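Local structure of double Glycine Motif Protease domain from AMS/PCAT Transporter (6MPZ) at residues N63-K66 and A67-Y71; E46-R49 and V50-V54; K106-G110 and K111-I115; V123-P126 and M127-D131. The protein probably cleaves leader peptides after their double-glycine motif, serving as the peptidase C39 domain of a transporter that matures and secretes lantibiotic-type peptides. All coordinates share one frame; numbering follows the deposited sequence.

In the fold
Along the chain the four contacts run in series, none nested in or crossing another, and each closes only a local turn. Interaction 2 (46-54) finishes helix 45-52, and interaction 1 (63-71) finishes the next helix, 61-70; the two touch, with the Tyr71 hydroxyl probably hydrogen-bonded to Asp51. Interaction 3 (106-115) is the hairpin of strands 101-109 and 112-117. Interaction 4 (123-131) joins the edge strand 123-126 to helix 127-133, and backbone bonds between Ala113 and Ile125 and between Ile115 and Val123 attach it to interaction 3. The two pairs lie on opposite sides of the chain's centre, their centres about 26 to 29 Å apart, the helix ends on one side, sheet and helix 127-133 on the other.

Interaction 1 of 4, residues N63-K66 and A67-Y71; sequences NVLK and AARNY
The closing turns of helix 61-70 bring Leu65 and Lys66 against Arg69, on top of a regular run of backbone hydrogen bonds. Ala67 N donates to Asn63 O at 3.0 Å, and Ala68 N to Val64 O at the same 3.0 Å. The pattern continues with Arg69 N to Leu65 O and Asn70 N to Lys66 O at 3.1 Å. Arg69 begins its side chain beside its own backbone N (chi1 -75°) and then runs extended from CG to NE, so that it turns back along the preceding helical turn. Its CG rests 3.4 Å from Leu65 O. Farther out, Leu65 CB sits over one face of the guanidinium, 3.9 Å above its plane and offset toward the rim. Lys66 CG comes to 4.1 Å from Arg69 NH1 as the two long chains pass each other at a slant. Arg69 NH2 donates a hydrogen bond to Ala75 O. On the inner side of the helix Ala67 and Ala68 lie on Leu32 of helix 27-38, while Leu65 meets Leu139 and an apolar side chain of the bound peptide. The contact thus joins alkyl groups of Leu65 and Lys66 to a flat cation without pairing charges, and the extended lysine holds its NZ 6.9 Å from Arg69 NH1, which probably limits repulsion between the two positive groups.

Interaction 2 of 4, residues E46-R49 and V50-V54; sequences EQVR and VDCGV
The Gln47 amide and the Asp51 carboxylate, one helical turn apart, are turned 38° from each other and joined through one hydrogen bond. Gln47 NE2 points its N-H within its own amide plane and meets Asp51 OD1 at 3.1 Å, on the syn side but 31° out of the carboxylate plane. The main-chain Gln47 O stands over the carboxylate on that same side, 3.2 Å from Asp51 CG; as an acceptor facing acceptors, it is a packing neighbour and not a bonding partner. With CG anti to the backbone N, Gln47 lays CG 3.5 Å from Asp51 OD2, and the bend at chi2 then turns the amide toward OD1.

Beyond this pair the helix stops in a Schellman motif. Gly53 adopts a positive phi of 69°, a value that favours glycine, and its N bonds to Val50 O at 3.2 Å. Val54 N reaches back in a nearly straight bond to Arg49 O at 3.2 Å. The apolar contact that often accompanies this motif is present too, with Val54 CG2 at 3.8 Å from Arg49 CB. On the buried flank Val48 CG1 touches Cys52 SG at 4.0 Å.

Helix 45-52 lies with this flank against helix 27-38: Val48 packs on Ala29 and Leu36, Cys52 on Leu32. Arg49 extends to a salt bridge with Glu26, and Asp51 reaches through OD2 to the hydroxyl of Tyr71, just past the end of helix 61-70.

Interaction 3 of 4, residues K106-G110 and K111-I115; sequences KGFKG and KYAYI
Phe108 faces Ala113, and Lys109 faces Tyr112, across a tight antiparallel hairpin closed by a type II' turn from Lys109 to Tyr112. Lys109 N donates to Tyr112 O at 2.9 Å, with a weaker bond returning from Tyr112 N. Gly110 holds the turn's positive-phi position, which suits glycine. Farther along, Tyr114 N reaches Gly107 O at 2.8 Å. There the register slips: Lys106 and Gly107 both face Tyr114 in a classic beta bulge, where Tyr114 O takes a 2.7 Å bond from Lys106 N and a weak one from Gly107 N.

Phe108 CE1 touches Ala113 CB at 3.7 Å on one face of the sheet. On the other, Lys109 CB meets Tyr114 CE1 at 3.8 Å, approaching the ring obliquely. Around this shell, Phe130 meets Phe108 edge-to-face, and Arg13 makes a cation-pi contact with Tyr114. Ile115 points to the Phe108 side and touches residues of a presumed Cys-His-Asp triad, consistent with the papain-like fold of C39 peptidases.

Lys106 bends at chi3 (-75°), carrying CE past the Tyr114 carbonyl; its NZ binds Asn116 and donates to a water 3.0 Å away, which donates in turn to Ile115 O at 3.3 Å.

Interaction 4 of 4, residues V123-P126 and M127-D131; sequences VKIP and MEEFD
This is a local strand-to-helix junction, in which Ile125 and Pro126 at the end of edge strand 123-126 pack on the first turn of helix 127-133. The short strand and helix axes stand almost square to each other, at 88°, and approach to 5.2 Å. Pro126 occupies the N-cap position, and its carbonyl opens the helix: Phe130 N donates to Pro126 O at 2.8 Å, nearly straight and in the carbonyl plane.

Beside that bond the CG2 branch of Ile125 does most of the touching. It comes to 3.5 Å from Phe130 N and 3.8 Å from Glu129 CG, and it also grazes Phe130 CB at 4.2 Å. Glu129 leaves the helix with CG anti to its N (chi1 178°) and stays extended, passing across Ile125 at about a right angle, so that its whole length, from CG to the carboxylate, runs by the methyl; Glu129 OE2 is as near to Ile125 CG2, 3.8 Å, as CG is. Glu128 folds the other way, placing OE2 4.1 Å from Pro126 CB, while its OE1 forms a salt bridge with Arg132. Acidic side chains in a first helical turn would be expected to interact favourably with the helix dipole.

Phe130 is directed inward, onto Leu85, Ile95 and Leu105, and Ile125 also lies on Trp97, so the turn is seated over the sheet. A strand passing straight into a helix, with proline at the N-cap, here forms one connection of the alpha+beta, papain-like fold expected of a C39 peptidase.

Interaction 1 of 4, residues N63-K66 and A67-Y71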
loop_
_atom_site.group_PDB
_atom_site.type_symbol
_atom_site.label_atom_id
_atom_site.label_comp_id
_atom_site.label_asym_id
_atom_site.label_seq_id
_atom_site.Cartn_x
_atom_site.Cartn_y
_atom_site.Cartn_z
ATOM N N ASN A 63 -4.515 10.237 4.454
ATOM C CA ASN A 63 -3.817 11.141 3.524
ATOM C C ASN A 63 -3.248 10.398 2.307
ATOM O O ASN A 63 -3.267 10.946 1.196
ATOM C CB ASN A 63 -2.705 11.929 4.224
ATOM C CG ASN A 63 -3.246 13.048 5.099
ATOM O OD1 ASN A 63 -4.325 13.584 4.851
ATOM N ND2 ASN A 63 -2.512 13.389 6.119
ATOM N N VAL A 64 -2.823 9.134 2.498
ATOM C CA VAL A 64 -2.359 8.327 1.383
ATOM C C VAL A 64 -3.510 8.135 0.416
ATOM O O VAL A 64 -3.342 8.313 -0.781
ATOM C CB VAL A 64 -1.809 6.995 1.841
ATOM C CG1 VAL A 64 -1.491 6.096 0.631
ATOM C CG2 VAL A 64 -0.548 7.223 2.661
ATOM N N LEU A 65 -4.661 7.780 0.941
ATOM C CA LEU A 65 -5.853 7.574 0.136
ATOM C C LEU A 65 -6.300 8.845 -0.594
ATOM O O LEU A 65 -6.698 8.778 -1.752
ATOM C CB LEU A 65 -7.028 7.044 0.996
ATOM C CG LEU A 65 -7.011 5.633 1.611
ATOM C CD1 LEU A 65 -8.171 5.484 2.609
ATOM C CD2 LEU A 65 -7.037 4.521 0.547
ATOM N N LYS A 66 -6.294 9.988 0.104
ATOM C CA LYS A 66 -6.684 11.284 -0.506
ATOM C C LYS A 66 -5.756 11.683 -1.656
ATOM O O LYS A 66 -6.225 12.140 -2.702
ATOM C CB LYS A 66 -6.680 12.424 0.529
ATOM C CG LYS A 66 -7.896 12.430 1.448
ATOM C CD LYS A 66 -7.895 13.663 2.337
ATOM C CE LYS A 66 -8.971 13.574 3.407
ATOM N NZ LYS A 66 -8.907 14.763 4.307
ATOM N N ALA A 67 -4.457 11.518 -1.447
ATOM C CA ALA A 67 -3.459 11.789 -2.497
ATOM C C ALA A 67 -3.680 10.862 -3.706
ATOM O O ALA A 67 -3.667 11.324 -4.834
ATOM C CB ALA A 67 -2.040 11.641 -1.941
ATOM N N ALA A 68 -3.964 9.572 -3.462
ATOM C CA ALA A 68 -4.221 8.618 -4.548
ATOM C C ALA A 68 -5.433 9.051 -5.391
ATOM O O ALA A 68 -5.420 8.944 -6.625
ATOM C CB ALA A 68 -4.445 7.236 -3.969
ATOM N N ARG A 69 -6.464 9.545 -4.712
ATOM C CA ARG A 69 -7.711 9.997 -5.366
ATOM C C ARG A 69 -7.503 11.200 -6.252
ATOM O O ARG A 69 -8.073 11.248 -7.323
ATOM C CB ARG A 69 -8.800 10.307 -4.346
ATOM C CG ARG A 69 -9.439 9.078 -3.747
ATOM C CD ARG A 69 -10.575 9.461 -2.785
ATOM N NE ARG A 69 -10.877 8.360 -1.859
ATOM C CZ ARG A 69 -10.779 8.384 -0.531
ATOM N NH1 ARG A 69 -10.407 9.468 0.125
ATOM N NH2 ARG A 69 -11.091 7.293 0.165
ATOM N N ASN A 70 -6.697 12.166 -5.812
ATOM C CA ASN A 70 -6.360 13.322 -6.644
ATOM C C ASN A 70 -5.547 12.928 -7.881
ATOM O O ASN A 70 -5.635 13.598 -8.905
ATOM C CB ASN A 70 -5.625 14.410 -5.848
ATOM C CG ASN A 70 -6.563 15.211 -4.943
ATOM O OD1 ASN A 70 -6.187 15.584 -3.837
ATOM N ND2 ASN A 70 -7.790 15.487 -5.408
ATOM N N TYR A 71 -4.784 11.839 -7.806
ATOM C CA TYR A 71 -4.076 11.308 -8.989
ATOM C C TYR A 71 -4.929 10.395 -9.880
ATOM O O TYR A 71 -4.390 9.729 -10.759
ATOM C CB TYR A 71 -2.824 10.536 -8.568
ATOM C CG TYR A 71 -1.820 11.300 -7.738
ATOM C CD1 TYR A 71 -1.441 12.612 -8.062
ATOM C CD2 TYR A 71 -1.190 10.674 -6.649
ATOM C CE1 TYR A 71 -0.498 13.289 -7.310
ATOM C CE2 TYR A 71 -0.246 11.339 -5.880
ATOM C CZ TYR A 71 0.105 12.639 -6.213
ATOM O OH TYR A 71 1.064 13.258 -5.428
#

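Interaction 2 of 4, residues E46-R49 and V50-V54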
loop_
_atom_site.group_PDB
_atom_site.type_symbol
_atom_site.label_atom_id
_atom_site.label_comp_id
_atom_site.label_asym_id
_atom_site.label_seq_id
_atom_site.Cartn_x
_atom_site.Cartn_y
_atom_site.Cartn_z
ATOM N N GLU A 46 9.060 13.510 -5.103
ATOM C CA GLU A 46 9.014 14.675 -4.203
ATOM C C GLU A 46 7.588 15.160 -4.060
ATOM O O GLU A 46 7.197 15.569 -2.992
ATOM C CB GLU A 46 9.899 15.884 -4.645
ATOM C CG GLU A 46 11.025 15.682 -5.660
ATOM C CD GLU A 46 10.573 15.779 -7.120
ATOM O OE1 GLU A 46 10.163 16.847 -7.649
ATOM O OE2 GLU A 46 10.658 14.731 -7.739
ATOM N N GLN A 47 6.838 15.165 -5.154
ATOM C CA GLN A 47 5.451 15.593 -5.119
ATOM C C GLN A 47 4.592 14.635 -4.268
ATOM O O GLN A 47 3.754 15.086 -3.480
ATOM C CB GLN A 47 4.909 15.716 -6.564
ATOM C CG GLN A 47 3.555 16.416 -6.662
ATOM C CD GLN A 47 3.617 17.865 -6.250
ATOM O OE1 GLN A 47 4.394 18.622 -6.844
ATOM N NE2 GLN A 47 2.804 18.283 -5.233
ATOM N N VAL A 48 4.834 13.321 -4.397
ATOM C CA VAL A 48 4.074 12.311 -3.663
ATOM C C VAL A 48 4.255 12.498 -2.134
ATOM O O VAL A 48 3.288 12.378 -1.365
ATOM C CB VAL A 48 4.442 10.864 -4.084
ATOM C CG1 VAL A 48 3.638 9.839 -3.278
ATOM C CG2 VAL A 48 4.264 10.626 -5.589
ATOM N N ARG A 49 5.484 12.771 -1.707
ATOM C CA ARG A 49 5.780 12.961 -0.275
ATOM C C ARG A 49 4.916 14.079 0.279
ATOM O O ARG A 49 4.276 13.942 1.309
ATOM C CB ARG A 49 7.206 13.409 -0.048
ATOM C CG ARG A 49 8.297 12.409 -0.268
ATOM C CD ARG A 49 9.609 13.010 0.223
ATOM N NE ARG A 49 10.740 12.313 -0.350
ATOM C CZ ARG A 49 11.659 12.816 -1.178
ATOM N NH1 ARG A 49 11.658 14.088 -1.580
ATOM N NH2 ARG A 49 12.631 12.002 -1.595
ATOM N N VAL A 50 4.932 15.187 -0.435
ATOM C CA VAL A 50 4.224 16.391 -0.026
ATOM C C VAL A 50 2.720 16.177 -0.078
ATOM O O VAL A 50 2.024 16.631 0.806
ATOM C CB VAL A 50 4.730 17.597 -0.878
ATOM C CG1 VAL A 50 3.616 18.498 -1.351
ATOM C CG2 VAL A 50 5.789 18.333 -0.080
ATOM N N ASP A 51 2.227 15.485 -1.100
ATOM C CA ASP A 51 0.788 15.205 -1.203
ATOM C C ASP A 51 0.317 14.174 -0.185
ATOM O O ASP A 51 -0.819 14.211 0.204
ATOM C CB ASP A 51 0.393 14.763 -2.604
ATOM C CG ASP A 51 0.659 15.839 -3.649
ATOM O OD1 ASP A 51 0.840 16.998 -3.284
ATOM O OD2 ASP A 51 0.677 15.523 -4.838
ATOM N N CYS A 52 1.195 13.287 0.277
ATOM C CA CYS A 52 0.842 12.356 1.348
ATOM C C CYS A 52 0.923 12.997 2.718
ATOM O O CYS A 52 0.509 12.401 3.712
ATOM C CB CYS A 52 1.749 11.118 1.303
ATOM S SG CYS A 52 1.298 10.012 -0.060
ATOM N N GLY A 53 1.512 14.195 2.796
ATOM C CA GLY A 53 1.730 14.872 4.054
ATOM C C GLY A 53 2.752 14.227 4.964
ATOM O O GLY A 53 2.531 14.168 6.168
ATOM N N VAL A 54 3.875 13.779 4.433
ATOM C CA VAL A 54 4.957 13.245 5.304
ATOM C C VAL A 54 5.329 14.262 6.376
ATOM O O VAL A 54 5.546 15.429 6.091
ATOM C CB VAL A 54 6.241 12.787 4.566
ATOM C CG1 VAL A 54 5.951 11.542 3.728
ATOM C CG2 VAL A 54 6.867 13.897 3.730
#

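Interaction 3 of 4, residues K106-G110 and K111-I115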
loop_
_atom_site.group_PDB
_atom_site.type_symbol
_atom_site.label_atom_id
_atom_site.label_comp_id
_atom_site.label_asym_id
_atom_site.label_seq_id
_atom_site.Cartn_x
_atom_site.Cartn_y
_atom_site.Cartn_z
ATOM N N LYS A 106 2.159 -7.290 -3.291
ATOM C CA LYS A 106 2.047 -7.672 -4.683
ATOM C C LYS A 106 1.193 -8.914 -4.890
ATOM O O LYS A 106 0.603 -9.060 -5.962
ATOM C CB LYS A 106 3.415 -7.911 -5.290
ATOM C CG LYS A 106 4.301 -6.667 -5.299
ATOM C CD LYS A 106 5.638 -6.961 -5.935
ATOM C CE LYS A 106 6.478 -7.769 -4.975
ATOM N NZ LYS A 106 7.794 -8.080 -5.516
ATOM N N GLY A 107 1.115 -9.761 -3.855
ATOM C CA GLY A 107 0.258 -10.949 -3.811
ATOM C C GLY A 107 0.880 -12.052 -2.991
ATOM O O GLY A 107 1.843 -11.821 -2.258
ATOM N N PHE A 108 0.357 -13.262 -3.191
ATOM C CA PHE A 108 0.743 -14.480 -2.459
ATOM C C PHE A 108 1.042 -15.604 -3.447
ATOM O O PHE A 108 0.446 -15.658 -4.540
ATOM C CB PHE A 108 -0.405 -14.909 -1.557
ATOM C CG PHE A 108 -0.787 -13.875 -0.514
ATOM C CD1 PHE A 108 -0.083 -13.772 0.695
ATOM C CD2 PHE A 108 -1.860 -13.008 -0.729
ATOM C CE1 PHE A 108 -0.419 -12.828 1.638
ATOM C CE2 PHE A 108 -2.203 -12.047 0.223
ATOM C CZ PHE A 108 -1.496 -11.965 1.405
ATOM N N LYS A 109 2.011 -16.449 -3.105
ATOM C CA LYS A 109 2.189 -17.724 -3.787
ATOM C C LYS A 109 2.795 -18.722 -2.812
ATOM O O LYS A 109 3.760 -18.411 -2.115
ATOM C CB LYS A 109 3.088 -17.579 -5.011
ATOM C CG LYS A 109 3.230 -18.820 -5.889
ATOM C CD LYS A 109 4.499 -18.738 -6.763
ATOM C CE LYS A 109 4.202 -19.145 -8.188
ATOM N NZ LYS A 109 3.010 -18.476 -8.834
ATOM N N GLY A 110 2.218 -19.922 -2.765
ATOM C CA GLY A 110 2.652 -20.935 -1.807
ATOM C C GLY A 110 2.574 -20.464 -0.375
ATOM O O GLY A 110 1.576 -19.878 0.021
ATOM N N LYS A 111 3.643 -20.705 0.390
ATOM C CA LYS A 111 3.756 -20.319 1.778
ATOM C C LYS A 111 4.347 -18.915 1.954
ATOM O O LYS A 111 4.978 -18.646 2.972
ATOM C CB LYS A 111 4.596 -21.369 2.512
ATOM C CG LYS A 111 3.799 -22.674 2.683
ATOM C CD LYS A 111 4.021 -23.726 1.612
ATOM C CE LYS A 111 5.099 -24.708 2.052
ATOM N NZ LYS A 111 4.692 -25.548 3.235
ATOM N N TYR A 112 4.169 -18.055 0.953
ATOM C CA TYR A 112 4.922 -16.773 0.853
ATOM C C TYR A 112 4.038 -15.604 0.381
ATOM O O TYR A 112 3.202 -15.755 -0.540
ATOM C CB TYR A 112 6.174 -16.914 -0.052
ATOM C CG TYR A 112 7.215 -17.802 0.563
ATOM C CD1 TYR A 112 8.003 -17.339 1.584
ATOM C CD2 TYR A 112 7.376 -19.138 0.159
ATOM C CE1 TYR A 112 8.950 -18.151 2.191
ATOM C CE2 TYR A 112 8.269 -19.969 0.803
ATOM C CZ TYR A 112 9.067 -19.469 1.809
ATOM O OH TYR A 112 9.994 -20.238 2.461
ATOM N N ALA A 113 4.244 -14.459 1.028
ATOM C CA ALA A 113 3.707 -13.167 0.593
ATOM C C ALA A 113 4.823 -12.390 -0.109
ATOM O O ALA A 113 5.983 -12.406 0.334
ATOM C CB ALA A 113 3.218 -12.371 1.796
ATOM N N TYR A 114 4.462 -11.722 -1.196
ATOM C CA TYR A 114 5.416 -10.971 -2.021
ATOM C C TYR A 114 5.164 -9.451 -1.902
ATOM O O TYR A 114 4.119 -8.908 -2.345
ATOM C CB TYR A 114 5.353 -11.452 -3.473
ATOM C CG TYR A 114 5.909 -12.842 -3.629
ATOM C CD1 TYR A 114 5.130 -13.960 -3.315
ATOM C CD2 TYR A 114 7.237 -13.051 -4.031
ATOM C CE1 TYR A 114 5.649 -15.257 -3.437
ATOM C CE2 TYR A 114 7.757 -14.341 -4.154
ATOM C CZ TYR A 114 6.966 -15.436 -3.849
ATOM O OH TYR A 114 7.499 -16.682 -3.966
ATOM N N ILE A 115 6.170 -8.788 -1.357
ATOM C CA ILE A 115 6.098 -7.418 -0.889
ATOM C C ILE A 115 7.257 -6.592 -1.478
ATOM O O ILE A 115 8.350 -7.117 -1.715
ATOM C CB ILE A 115 6.108 -7.471 0.654
ATOM C CG1 ILE A 115 4.712 -7.890 1.148
ATOM C CG2 ILE A 115 6.565 -6.186 1.292
ATOM C CD1 ILE A 115 4.671 -8.331 2.568
HETATM O O HOH W 1 8.740 -9.915 -3.348
#

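Interaction 4 of 4, residues V123-P126 and M127-D131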
loop_
_atom_site.group_PDB
_atom_site.type_symbol
_atom_site.label_atom_id
_atom_site.label_comp_id
_atom_site.label_asym_id
_atom_site.label_seq_id
_atom_site.Cartn_x
_atom_site.Cartn_y
_atom_site.Cartn_z
ATOM N N VAL A 123 10.885 -8.379 -1.212
ATOM C CA VAL A 123 11.108 -9.482 -0.275
ATOM C C VAL A 123 9.982 -10.543 -0.329
ATOM O O VAL A 123 8.869 -10.283 -0.842
ATOM C CB VAL A 123 11.358 -8.968 1.164
ATOM C CG1 VAL A 123 12.695 -8.255 1.225
ATOM C CG2 VAL A 123 10.269 -8.025 1.639
ATOM N N LYS A 124 10.312 -11.741 0.146
ATOM C CA LYS A 124 9.356 -12.846 0.234
ATOM C C LYS A 124 9.198 -13.126 1.701
ATOM O O LYS A 124 10.159 -13.486 2.362
ATOM C CB LYS A 124 9.750 -14.107 -0.532
ATOM C CG LYS A 124 11.185 -14.264 -0.954
ATOM C CD LYS A 124 11.340 -15.438 -1.915
ATOM C CE LYS A 124 10.381 -16.637 -1.752
ATOM N NZ LYS A 124 10.490 -17.438 -0.498
ATOM N N ILE A 125 8.007 -12.922 2.224
ATOM C CA ILE A 125 7.745 -13.112 3.655
ATOM C C ILE A 125 7.013 -14.478 3.831
ATOM O O ILE A 125 5.990 -14.734 3.187
ATOM C CB ILE A 125 6.931 -11.922 4.238
ATOM C CG1 ILE A 125 7.565 -10.561 3.867
ATOM C CG2 ILE A 125 6.772 -12.025 5.735
ATOM C CD1 ILE A 125 8.930 -10.244 4.454
ATOM N N PRO A 126 7.554 -15.367 4.684
ATOM C CA PRO A 126 6.790 -16.576 5.083
ATOM C C PRO A 126 5.433 -16.224 5.675
ATOM O O PRO A 126 5.344 -15.257 6.450
ATOM C CB PRO A 126 7.678 -17.244 6.150
ATOM C CG PRO A 126 9.009 -16.591 6.048
ATOM C CD PRO A 126 8.845 -15.254 5.394
ATOM N N MET A 127 4.409 -16.996 5.338
ATOM C CA MET A 127 3.030 -16.736 5.793
ATOM C C MET A 127 2.864 -16.484 7.248
ATOM O O MET A 127 2.061 -15.658 7.632
ATOM C CB MET A 127 2.098 -17.896 5.481
ATOM C CG MET A 127 1.551 -17.872 4.111
ATOM S SD MET A 127 0.837 -16.302 3.594
ATOM C CE MET A 127 0.178 -16.977 2.071
ATOM N N GLU A 128 3.575 -17.240 8.069
ATOM C CA GLU A 128 3.432 -17.124 9.530
ATOM C C GLU A 128 3.880 -15.742 9.957
ATOM O O GLU A 128 3.143 -15.070 10.710
ATOM C CB GLU A 128 4.142 -18.242 10.297
ATOM C CG GLU A 128 5.642 -18.385 9.961
ATOM C CD GLU A 128 6.603 -17.497 10.730
ATOM O OE1 GLU A 128 6.212 -16.898 11.753
ATOM O OE2 GLU A 128 7.766 -17.393 10.266
ATOM N N GLU A 129 5.033 -15.292 9.436
ATOM C CA GLU A 129 5.533 -13.952 9.718
ATOM C C GLU A 129 4.599 -12.882 9.090
ATOM O O GLU A 129 4.220 -11.933 9.756
ATOM C CB GLU A 129 6.956 -13.794 9.211
ATOM C CG GLU A 129 7.555 -12.409 9.402
ATOM C CD GLU A 129 8.967 -12.284 8.899
ATOM O OE1 GLU A 129 9.716 -13.253 9.070
ATOM O OE2 GLU A 129 9.378 -11.193 8.435
ATOM N N PHE A 130 4.180 -13.074 7.846
ATOM C CA PHE A 130 3.178 -12.179 7.258
ATOM C C PHE A 130 2.005 -11.971 8.181
ATOM O O PHE A 130 1.682 -10.837 8.509
ATOM C CB PHE A 130 2.642 -12.690 5.927
ATOM C CG PHE A 130 1.625 -11.769 5.304
ATOM C CD1 PHE A 130 2.037 -10.663 4.526
ATOM C CD2 PHE A 130 0.276 -11.954 5.530
ATOM C CE1 PHE A 130 1.104 -9.807 3.953
ATOM C CE2 PHE A 130 -0.651 -11.092 4.965
ATOM C CZ PHE A 130 -0.227 -10.021 4.163
ATOM N N ASP A 131 1.406 -13.075 8.627
ATOM C CA ASP A 131 0.219 -13.044 9.487
ATOM C C ASP A 131 0.433 -12.245 10.772
ATOM O O ASP A 131 -0.496 -11.562 11.211
ATOM C CB ASP A 131 -0.289 -14.460 9.818
ATOM C CG ASP A 131 -0.911 -15.194 8.594
ATOM O OD1 ASP A 131 -1.083 -14.601 7.498
ATOM O OD2 ASP A 131 -1.249 -16.387 8.721
#